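Local coordinates for periplasmic sugar-binding protein (PDB 4RXU) that binds beta-D-glucose in the cleft between its two lobes and probably hands sugar on to an ABC-type transporter, at residues W222-A227 with A256-D261; Y158-A163 with N229-N234; P251-A256 with D278-S283. One frame throughout, in Å; residues are numbered along the deposited sequence.

Contact 1. Residues W222-A227 with A256-D261; sequences WDFNTA and ARAIAD. With BGC (beta-D-glucopyranose), chain C.
The methyl of Ala258 fills the hollow beneath the ring of Phe224. Its CB stands 3.5 Å from the Phe224 ring centroid and only 6° off the ring normal, a CH-pi contact over the middle of the face. The ring reaches this place because Phe224 CG lies anti to the backbone N (chi1 -169°), after which the flat group spreads over helix 253-264. Two further atoms close the hollow: the carbonyl oxygen of Phe224, 3.3 Å from Ala258 CB, and Ala227 CB one helical turn on, 4.0 Å away. A methyl suits this spot because it allows the two helices to come so near. Beside it, Ile259 offers CG1 to Ala227, with 4.0 Å between Ile259 CG1 and Ala227 CB, so small and branched side chains fit together at the deeper end. At the outer end, Asp261 OD2 lies at the ring edge, 3.8 Å from Phe224 CZ, while its OD1 is bonded to Tyr286; Arg257 flanks the ring and sends NH1 to Ser283.

Helix 224-237 begins in an N-cap at Asp223. Asp223 OD2 accepts from Thr226 N (3.0 Å), above the carboxylate plane, and also from Thr226 OG1, on its anti side. Just before the cap, Trp222 lays one indole face against the glucose, C6 toward the rim; the broad flat indole suits the apolar C5-C6 side of the sugar while NE1 donates to Asp166. No hydrogen bond joins the two segments, so their union rests mainly on close apolar fit, while the polar groups are engaged in the cap and with residues beyond.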
loop_
_atom_site.group_PDB
_atom_site.type_symbol
_atom_site.label_atom_id
_atom_site.label_comp_id
_atom_site.label_asym_id
_atom_site.label_seq_id
_atom_site.Cartn_x
_atom_site.Cartn_y
_atom_site.Cartn_z
ATOM N N TRP A 222 -7.414 3.625 -5.213
ATOM C CA TRP A 222 -6.077 3.353 -5.777
ATOM C C TRP A 222 -6.011 3.680 -7.267
ATOM O O TRP A 222 -5.372 2.979 -8.064
ATOM C CB TRP A 222 -5.668 1.903 -5.543
ATOM C CG TRP A 222 -5.457 1.441 -4.151
ATOM C CD1 TRP A 222 -5.869 0.235 -3.628
ATOM C CD2 TRP A 222 -4.681 2.080 -3.114
ATOM N NE1 TRP A 222 -5.422 0.103 -2.324
ATOM C CE2 TRP A 222 -4.694 1.219 -1.981
ATOM C CE3 TRP A 222 -3.969 3.270 -3.036
ATOM C CZ2 TRP A 222 -4.016 1.522 -0.806
ATOM C CZ3 TRP A 222 -3.320 3.592 -1.840
ATOM C CH2 TRP A 222 -3.345 2.712 -0.750
ATOM N N ASP A 223 -6.674 4.771 -7.618
ATOM C CA ASP A 223 -6.866 5.181 -9.011
ATOM C C ASP A 223 -6.520 6.667 -9.170
ATOM O O ASP A 223 -7.030 7.516 -8.430
ATOM C CB ASP A 223 -8.302 4.935 -9.473
ATOM C CG ASP A 223 -8.539 5.389 -10.908
ATOM O OD1 ASP A 223 -7.916 4.847 -11.838
ATOM O OD2 ASP A 223 -9.353 6.305 -11.094
ATOM N N PHE A 224 -5.661 6.956 -10.145
ATOM C CA PHE A 224 -5.184 8.302 -10.419
ATOM C C PHE A 224 -6.326 9.302 -10.651
ATOM O O PHE A 224 -6.405 10.326 -9.966
ATOM C CB PHE A 224 -4.243 8.311 -11.645
ATOM C CG PHE A 224 -3.516 9.612 -11.839
ATOM C CD1 PHE A 224 -4.135 10.683 -12.455
ATOM C CD2 PHE A 224 -2.230 9.767 -11.368
ATOM C CE1 PHE A 224 -3.472 11.884 -12.607
ATOM C CE2 PHE A 224 -1.549 10.957 -11.522
ATOM C CZ PHE A 224 -2.175 12.026 -12.134
ATOM N N ASN A 225 -7.217 9.015 -11.601
ATOM C CA ASN A 225 -8.266 9.978 -11.954
ATOM C C ASN A 225 -9.252 10.198 -10.819
ATOM O O ASN A 225 -9.699 11.324 -10.577
ATOM C CB ASN A 225 -9.021 9.578 -13.230
ATOM C CG ASN A 225 -8.260 9.923 -14.490
ATOM O OD1 ASN A 225 -7.249 10.623 -14.459
ATOM N ND2 ASN A 225 -8.737 9.416 -15.608
ATOM N N THR A 226 -9.562 9.115 -10.116
ATOM C CA THR A 226 -10.445 9.169 -8.965
ATOM C C THR A 226 -9.832 10.091 -7.901
ATOM O O THR A 226 -10.515 10.960 -7.346
ATOM C CB THR A 226 -10.732 7.767 -8.390
ATOM O OG1 THR A 226 -11.316 6.932 -9.406
ATOM C CG2 THR A 226 -11.660 7.855 -7.189
ATOM N N ALA A 227 -8.533 9.938 -7.643
ATOM C CA ALA A 227 -7.851 10.813 -6.690
ATOM C C ALA A 227 -7.846 12.267 -7.151
ATOM O O ALA A 227 -8.147 13.169 -6.381
ATOM C CB ALA A 227 -6.426 10.343 -6.520
ATOM N N ALA A 256 -0.884 10.418 -4.848
ATOM C CA ALA A 256 -0.188 11.630 -4.406
ATOM C C ALA A 256 0.076 12.608 -5.549
ATOM O O ALA A 256 -0.120 13.820 -5.388
ATOM C CB ALA A 256 1.113 11.274 -3.713
ATOM N N ARG A 257 0.527 12.102 -6.688
ATOM C CA ARG A 257 0.828 12.988 -7.807
ATOM C C ARG A 257 -0.457 13.596 -8.333
ATOM O O ARG A 257 -0.484 14.777 -8.664
ATOM C CB ARG A 257 1.596 12.247 -8.894
ATOM C CG ARG A 257 2.975 11.765 -8.439
ATOM C CD ARG A 257 3.867 11.382 -9.617
ATOM N NE ARG A 257 3.197 10.465 -10.556
ATOM C CZ ARG A 257 3.036 9.158 -10.358
ATOM N NH1 ARG A 257 3.545 8.590 -9.268
ATOM N NH2 ARG A 257 2.348 8.412 -11.253
ATOM N N ALA A 258 -1.520 12.790 -8.414
ATOM C CA ALA A 258 -2.818 13.276 -8.908
ATOM C C ALA A 258 -3.341 14.393 -8.011
ATOM O O ALA A 258 -3.794 15.435 -8.483
ATOM C CB ALA A 258 -3.825 12.138 -8.943
ATOM N N ILE A 259 -3.252 14.171 -6.709
ATOM C CA ILE A 259 -3.727 15.120 -5.715
ATOM C C ILE A 259 -2.841 16.361 -5.684
ATOM O O ILE A 259 -3.328 17.500 -5.714
ATOM C CB ILE A 259 -3.820 14.454 -4.314
ATOM C CG1 ILE A 259 -4.910 13.365 -4.334
ATOM C CG2 ILE A 259 -4.091 15.494 -3.241
ATOM C CD1 ILE A 259 -4.813 12.328 -3.238
ATOM N N ALA A 260 -1.536 16.138 -5.663
ATOM C CA ALA A 260 -0.583 17.251 -5.767
ATOM C C ALA A 260 -0.828 18.111 -7.003
ATOM O O ALA A 260 -0.764 19.337 -6.924
ATOM C CB ALA A 260 0.849 16.734 -5.758
ATOM N N ASP A 261 -1.146 17.480 -8.123
ATOM C CA ASP A 261 -1.437 18.213 -9.366
ATOM C C ASP A 261 -2.623 19.155 -9.185
ATOM O O ASP A 261 -2.602 20.299 -9.638
ATOM C CB ASP A 261 -1.711 17.266 -10.550
ATOM C CG ASP A 261 -0.477 16.518 -11.035
ATOM O OD1 ASP A 261 0.676 16.845 -10.634
ATOM O OD2 ASP A 261 -0.697 15.562 -11.827
HETATM C C2 BGC C . -0.015 -1.835 -1.639
HETATM C C3 BGC C . 0.542 -0.478 -2.020
HETATM C C4 BGC C . -0.097 -0.020 -3.323
HETATM C C5 BGC C . -1.623 -0.092 -3.245
HETATM C C6 BGC C . -2.309 0.193 -4.562
HETATM C C1 BGC C . -1.509 -1.603 -1.498
HETATM O O1 BGC C . -2.172 -2.689 -0.921
HETATM O O2 BGC C . 0.581 -2.266 -0.411
HETATM O O3 BGC C . 1.955 -0.603 -2.156
HETATM O O4 BGC C . 0.235 1.366 -3.531
HETATM O O5 BGC C . -2.037 -1.370 -2.804
HETATM O O6 BGC C . -1.756 -0.580 -5.630
#

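Contact 2. Residues Y158-A163 with N229-N234; sequences YLYAGA and NLAEAN
Tyr160 and Asn234 start their side chains the same way, Tyr160 CG (chi1 -61°) and Asn234 CG (chi1 -67°) each anti to the carbonyl carbon; from there the two reach toward each other, tip to tip. The setting is one lobe of the type 1 periplasmic binding protein fold, an alpha/beta layered domain in which helix 224-237 packs against the end of strand 155-159 and the loop that follows it. The phenol hydroxyl donates to Asn234 OD1 at 2.7 Å, in the carbonyl plane and on a lone pair, with a C=O...donor angle of 133°. Ring and amide planes are moderately inclined. Tyrosine suits this place, since its long flat ring packs against apolar side chains and still brings a hydroxyl donor to the helix. Leu230 runs past it in the opposite direction, its CD2 3.8 Å from Tyr160 CD1 at the ring edge. One residue on, Ala231 is small enough to admit the hydroxyl, and Tyr160 OH lies 3.6 Å from Ala231 CA. Ile259 and Phe263 of helix 253-264 also pack on Tyr160, so the ring sits where two helices and the loop converge. Tyr158 is a looser neighbour; its own hydroxyl is bonded to Asp242 O, and its ring meets Phe263 edge to face. Asn234 OD1 takes a second bond from Asn193 ND2, so one amide oxygen accepts from two donors.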
loop_
_atom_site.group_PDB
_atom_site.type_symbol
_atom_site.label_atom_id
_atom_site.label_comp_id
_atom_site.label_asym_id
_atom_site.label_seq_id
_atom_site.Cartn_x
_atom_site.Cartn_y
_atom_site.Cartn_z
ATOM N N TYR A 158 -6.052 17.566 4.654
ATOM C CA TYR A 158 -6.856 16.858 3.683
ATOM C C TYR A 158 -6.473 15.378 3.746
ATOM O O TYR A 158 -5.294 15.024 3.589
ATOM C CB TYR A 158 -6.607 17.434 2.293
ATOM C CG TYR A 158 -7.161 18.847 2.139
ATOM C CD1 TYR A 158 -6.481 19.960 2.639
ATOM C CD2 TYR A 158 -8.375 19.061 1.506
ATOM C CE1 TYR A 158 -6.992 21.252 2.497
ATOM C CE2 TYR A 158 -8.903 20.342 1.371
ATOM C CZ TYR A 158 -8.214 21.440 1.870
ATOM O OH TYR A 158 -8.758 22.717 1.727
ATOM N N LEU A 159 -7.462 14.527 4.002
ATOM C CA LEU A 159 -7.231 13.080 4.174
ATOM C C LEU A 159 -7.625 12.331 2.925
ATOM O O LEU A 159 -8.655 12.650 2.312
ATOM C CB LEU A 159 -8.079 12.544 5.340
ATOM C CG LEU A 159 -7.854 13.191 6.717
ATOM C CD1 LEU A 159 -8.904 12.721 7.710
ATOM C CD2 LEU A 159 -6.441 12.966 7.256
ATOM N N TYR A 160 -6.829 11.323 2.556
ATOM C CA TYR A 160 -7.152 10.447 1.422
ATOM C C TYR A 160 -6.787 9.024 1.790
ATOM O O TYR A 160 -5.970 8.773 2.678
ATOM C CB TYR A 160 -6.435 10.888 0.131
ATOM C CG TYR A 160 -6.873 12.290 -0.262
ATOM C CD1 TYR A 160 -8.086 12.493 -0.928
ATOM C CD2 TYR A 160 -6.122 13.412 0.102
ATOM C CE1 TYR A 160 -8.518 13.772 -1.283
ATOM C CE2 TYR A 160 -6.563 14.696 -0.218
ATOM C CZ TYR A 160 -7.759 14.870 -0.914
ATOM O OH TYR A 160 -8.181 16.144 -1.244
ATOM N N ALA A 161 -7.463 8.097 1.131
ATOM C CA ALA A 161 -7.310 6.680 1.445
ATOM C C ALA A 161 -7.328 5.781 0.218
ATOM O O ALA A 161 -7.727 6.187 -0.887
ATOM C CB ALA A 161 -8.407 6.225 2.433
ATOM N N GLY A 162 -6.898 4.547 0.457
ATOM C CA GLY A 162 -6.917 3.488 -0.560
ATOM C C GLY A 162 -8.308 2.880 -0.756
ATOM O O GLY A 162 -9.299 3.374 -0.196
ATOM N N ALA A 163 -8.366 1.812 -1.561
ATOM C CA ALA A 163 -9.605 1.072 -1.818
ATOM C C ALA A 163 -10.042 0.254 -0.614
ATOM O O ALA A 163 -9.229 -0.466 -0.030
ATOM C CB ALA A 163 -9.429 0.157 -3.029
ATOM N N ASN A 229 -9.790 13.838 -9.245
ATOM C CA ASN A 229 -11.146 14.375 -9.191
ATOM C C ASN A 229 -11.659 14.657 -7.794
ATOM O O ASN A 229 -12.302 15.691 -7.567
ATOM C CB ASN A 229 -12.087 13.436 -9.902
ATOM C CG ASN A 229 -11.823 13.419 -11.370
ATOM O OD1 ASN A 229 -11.074 14.257 -11.886
ATOM N ND2 ASN A 229 -12.405 12.488 -12.050
ATOM N N LEU A 230 -11.350 13.760 -6.864
ATOM C CA LEU A 230 -11.716 13.988 -5.483
ATOM C C LEU A 230 -11.002 15.221 -4.936
ATOM O O LEU A 230 -11.617 16.054 -4.303
ATOM C CB LEU A 230 -11.411 12.771 -4.626
ATOM C CG LEU A 230 -11.882 12.848 -3.176
ATOM C CD1 LEU A 230 -13.400 13.045 -3.072
ATOM C CD2 LEU A 230 -11.445 11.593 -2.436
ATOM N N ALA A 231 -9.708 15.351 -5.215
ATOM C CA ALA A 231 -8.977 16.539 -4.764
ATOM C C ALA A 231 -9.604 17.807 -5.351
ATOM O O ALA A 231 -9.806 18.796 -4.649
ATOM C CB ALA A 231 -7.501 16.417 -5.121
ATOM N N GLU A 232 -9.944 17.758 -6.630
ATOM C CA GLU A 232 -10.580 18.910 -7.319
ATOM C C GLU A 232 -11.927 19.262 -6.678
ATOM O O GLU A 232 -12.223 20.430 -6.410
ATOM C CB GLU A 232 -10.757 18.651 -8.824
ATOM C CG GLU A 232 -9.461 18.542 -9.613
ATOM C CD GLU A 232 -8.669 19.829 -9.752
ATOM O OE1 GLU A 232 -8.940 20.829 -9.042
ATOM O OE2 GLU A 232 -7.718 19.802 -10.571
ATOM N N ALA A 233 -12.732 18.237 -6.410
ATOM C CA ALA A 233 -14.011 18.424 -5.709
ATOM C C ALA A 233 -13.815 19.044 -4.325
ATOM O O ALA A 233 -14.509 19.987 -3.940
ATOM C CB ALA A 233 -14.774 17.103 -5.614
ATOM N N ASN A 234 -12.858 18.504 -3.582
ATOM C CA ASN A 234 -12.523 19.027 -2.269
ATOM C C ASN A 234 -12.092 20.486 -2.319
ATOM O O ASN A 234 -12.477 21.263 -1.466
ATOM C CB ASN A 234 -11.394 18.227 -1.644
ATOM C CG ASN A 234 -11.766 16.797 -1.292
ATOM O OD1 ASN A 234 -10.875 16.019 -1.019
ATOM N ND2 ASN A 234 -13.049 16.463 -1.234
#

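Contact 3. Residues P251-A256 with D278-S283; sequences PNDGTA and DAEKAS. With BGC (beta-D-glucopyranose), chain C.
Asn252 and Asp278 come together on one sugar hydroxyl. Asn252 ND2 donates to glucose O4 at 2.9 Å in a nearly straight bond (168°), and O4 in turn donates to Asp278 OD2 at 2.5 Å. The other carboxylate oxygen, Asp278 OD1, accepts from O3, also at 2.5 Å. A carboxylate with two oxygens suits two adjacent hydroxyls, whereas an amide N-H suits O4, which can accept one hydrogen bond while donating another.

Behind Asn252, its OD1 caps helix 253-264. Asn252 OD1 accepts from Thr255 N (3.1 Å) and Thr255 OG1 (2.7 Å), which reach it from opposite faces of the amide plane. The amide is thereby held with ND2 turned to the sugar, CG sitting between the backbone N and the carbonyl carbon (chi1 78°). Behind Asp278, the chain makes a turn through two residues with positive phi, Asp278 and Ala279, and Asp253 supports it: Asp253 OD2 accepts from Glu280 N at 2.7 Å. Asp253 OD1 is held by Thr295 and Gln292. Asp253 starts one helix and its OD2 binds Glu280 N at the start of the other, so both helix N-termini would tend to stabilise its charge. Ser283 packs against it, with OG 3.1 Å from Asp253 CB, and that hydroxyl is bonded to Gln292 and Arg257.

The two segments follow neighbouring parallel strands, 246-249 and 269-274, and lead into helices 253-264 and 281-288; Asp278 also pairs through its backbone with Val296 in strand 295-298 of the larger sheet, so the segment probably lies close to where the chain crosses between the lobes.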
loop_
_atom_site.group_PDB
_atom_site.type_symbol
_atom_site.label_atom_id
_atom_site.label_comp_id
_atom_site.label_asym_id
_atom_site.label_seq_id
_atom_site.Cartn_x
_atom_site.Cartn_y
_atom_site.Cartn_z
ATOM N N PRO A 251 -2.369 8.448 -0.003
ATOM C CA PRO A 251 -2.039 7.103 0.491
ATOM C C PRO A 251 -0.969 6.368 -0.303
ATOM O O PRO A 251 -0.320 5.495 0.234
ATOM C CB PRO A 251 -3.392 6.373 0.422
ATOM C CG PRO A 251 -4.119 7.063 -0.697
ATOM C CD PRO A 251 -3.726 8.510 -0.572
ATOM N N ASN A 252 -0.776 6.712 -1.579
ATOM C CA ASN A 252 0.346 6.126 -2.314
ATOM C C ASN A 252 0.869 7.098 -3.343
ATOM O O ASN A 252 0.350 8.194 -3.462
ATOM C CB ASN A 252 0.005 4.754 -2.933
ATOM C CG ASN A 252 -0.824 4.845 -4.202
ATOM O OD1 ASN A 252 -1.363 5.898 -4.568
ATOM N ND2 ASN A 252 -0.971 3.700 -4.871
ATOM N N ASP A 253 1.872 6.692 -4.112
ATOM C CA ASP A 253 2.544 7.620 -5.037
ATOM C C ASP A 253 1.679 8.152 -6.167
ATOM O O ASP A 253 1.617 9.370 -6.383
ATOM C CB ASP A 253 3.814 6.987 -5.586
ATOM C CG ASP A 253 4.961 7.056 -4.593
ATOM O OD1 ASP A 253 4.831 7.737 -3.555
ATOM O OD2 ASP A 253 6.018 6.468 -4.884
ATOM N N GLY A 254 1.015 7.263 -6.903
ATOM C CA GLY A 254 0.247 7.756 -8.030
ATOM C C GLY A 254 -0.867 8.675 -7.567
ATOM O O GLY A 254 -1.121 9.717 -8.164
ATOM N N THR A 255 -1.573 8.280 -6.510
ATOM C CA THR A 255 -2.638 9.148 -6.017
ATOM C C THR A 255 -2.073 10.473 -5.464
ATOM O O THR A 255 -2.700 11.521 -5.617
ATOM C CB THR A 255 -3.535 8.439 -4.968
ATOM O OG1 THR A 255 -2.779 8.083 -3.798
ATOM C CG2 THR A 255 -4.243 7.215 -5.550
ATOM N N ALA A 256 -0.884 10.418 -4.848
ATOM C CA ALA A 256 -0.188 11.630 -4.406
ATOM C C ALA A 256 0.076 12.608 -5.549
ATOM O O ALA A 256 -0.120 13.820 -5.388
ATOM C CB ALA A 256 1.113 11.274 -3.713
ATOM N N ASP A 278 5.585 3.728 -2.150
ATOM C CA ASP A 278 5.951 2.749 -3.198
ATOM C C ASP A 278 7.208 3.179 -3.969
ATOM O O ASP A 278 7.784 2.378 -4.702
ATOM C CB ASP A 278 4.837 2.499 -4.222
ATOM C CG ASP A 278 3.591 1.822 -3.632
ATOM O OD1 ASP A 278 3.619 1.286 -2.501
ATOM O OD2 ASP A 278 2.580 1.798 -4.367
ATOM N N ALA A 279 7.623 4.444 -3.824
ATOM C CA ALA A 279 8.800 4.945 -4.547
ATOM C C ALA A 279 8.690 4.677 -6.051
ATOM O O ALA A 279 9.656 4.297 -6.711
ATOM C CB ALA A 279 10.101 4.390 -3.972
ATOM N N GLU A 280 7.508 4.927 -6.599
ATOM C CA GLU A 280 7.336 4.890 -8.045
ATOM C C GLU A 280 8.269 5.938 -8.669
ATOM O O GLU A 280 8.453 7.019 -8.126
ATOM C CB GLU A 280 5.873 5.143 -8.426
ATOM C CG GLU A 280 4.920 4.014 -7.961
ATOM C CD GLU A 280 5.072 2.682 -8.702
ATOM O OE1 GLU A 280 5.648 2.656 -9.816
ATOM O OE2 GLU A 280 4.597 1.649 -8.172
ATOM N N LYS A 281 8.830 5.618 -9.829
ATOM C CA LYS A 281 9.823 6.487 -10.461
ATOM C C LYS A 281 9.304 7.906 -10.645
ATOM O O LYS A 281 10.014 8.868 -10.363
ATOM C CB LYS A 281 10.326 5.879 -11.770
ATOM C CG LYS A 281 11.148 4.621 -11.525
ATOM C CD LYS A 281 11.663 3.996 -12.807
ATOM C CE LYS A 281 12.419 2.712 -12.577
ATOM N NZ LYS A 281 12.897 2.155 -13.874
ATOM N N ALA A 282 8.062 8.027 -11.114
ATOM C CA ALA A 282 7.504 9.348 -11.387
ATOM C C ALA A 282 7.380 10.134 -10.104
ATOM O O ALA A 282 7.488 11.360 -10.120
ATOM C CB ALA A 282 6.153 9.252 -12.100
ATOM N N SER A 283 7.131 9.449 -8.989
ATOM C CA SER A 283 7.087 10.164 -7.706
ATOM C C SER A 283 8.463 10.496 -7.167
ATOM O O SER A 283 8.629 11.510 -6.485
ATOM C CB SER A 283 6.289 9.409 -6.628
ATOM O OG SER A 283 4.908 9.579 -6.833
HETATM C C2 BGC C . -0.015 -1.835 -1.639
HETATM C C3 BGC C . 0.542 -0.478 -2.020
HETATM C C4 BGC C . -0.097 -0.020 -3.323
HETATM C C5 BGC C . -1.623 -0.092 -3.245
HETATM C C6 BGC C . -2.309 0.193 -4.562
HETATM C C1 BGC C . -1.509 -1.603 -1.498
HETATM O O1 BGC C . -2.172 -2.689 -0.921
HETATM O O2 BGC C . 0.581 -2.266 -0.411
HETATM O O3 BGC C . 1.955 -0.603 -2.156
HETATM O O4 BGC C . 0.235 1.366 -3.531
HETATM O O5 BGC C . -2.037 -1.370 -2.804
HETATM O O6 BGC C . -1.756 -0.580 -5.630
#

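Contacts 1 and 3 share Ala256 and both use helix 253-264, whereas contacts 1 and 2 share helix 224-237; the three are thus joined through these helices, contact 3 reaching toward the larger sheet. Contact 3 is buried and lies nearest the chain centre; it is polar, built of carboxylate, amide and hydroxyl groups. Contact 2 is also buried but does not touch the sugar (about 12 Å from the Tyr160 side chain), with one hydrogen bond set among apolar side chains. Contact 1 is partly buried and joins its helices mainly by apolar packing, though Trp222 at its start reaches glucose. Between them, Ile259 CD1 packs on Tyr160 CG, and Pro251 touches Tyr160 and Gly162.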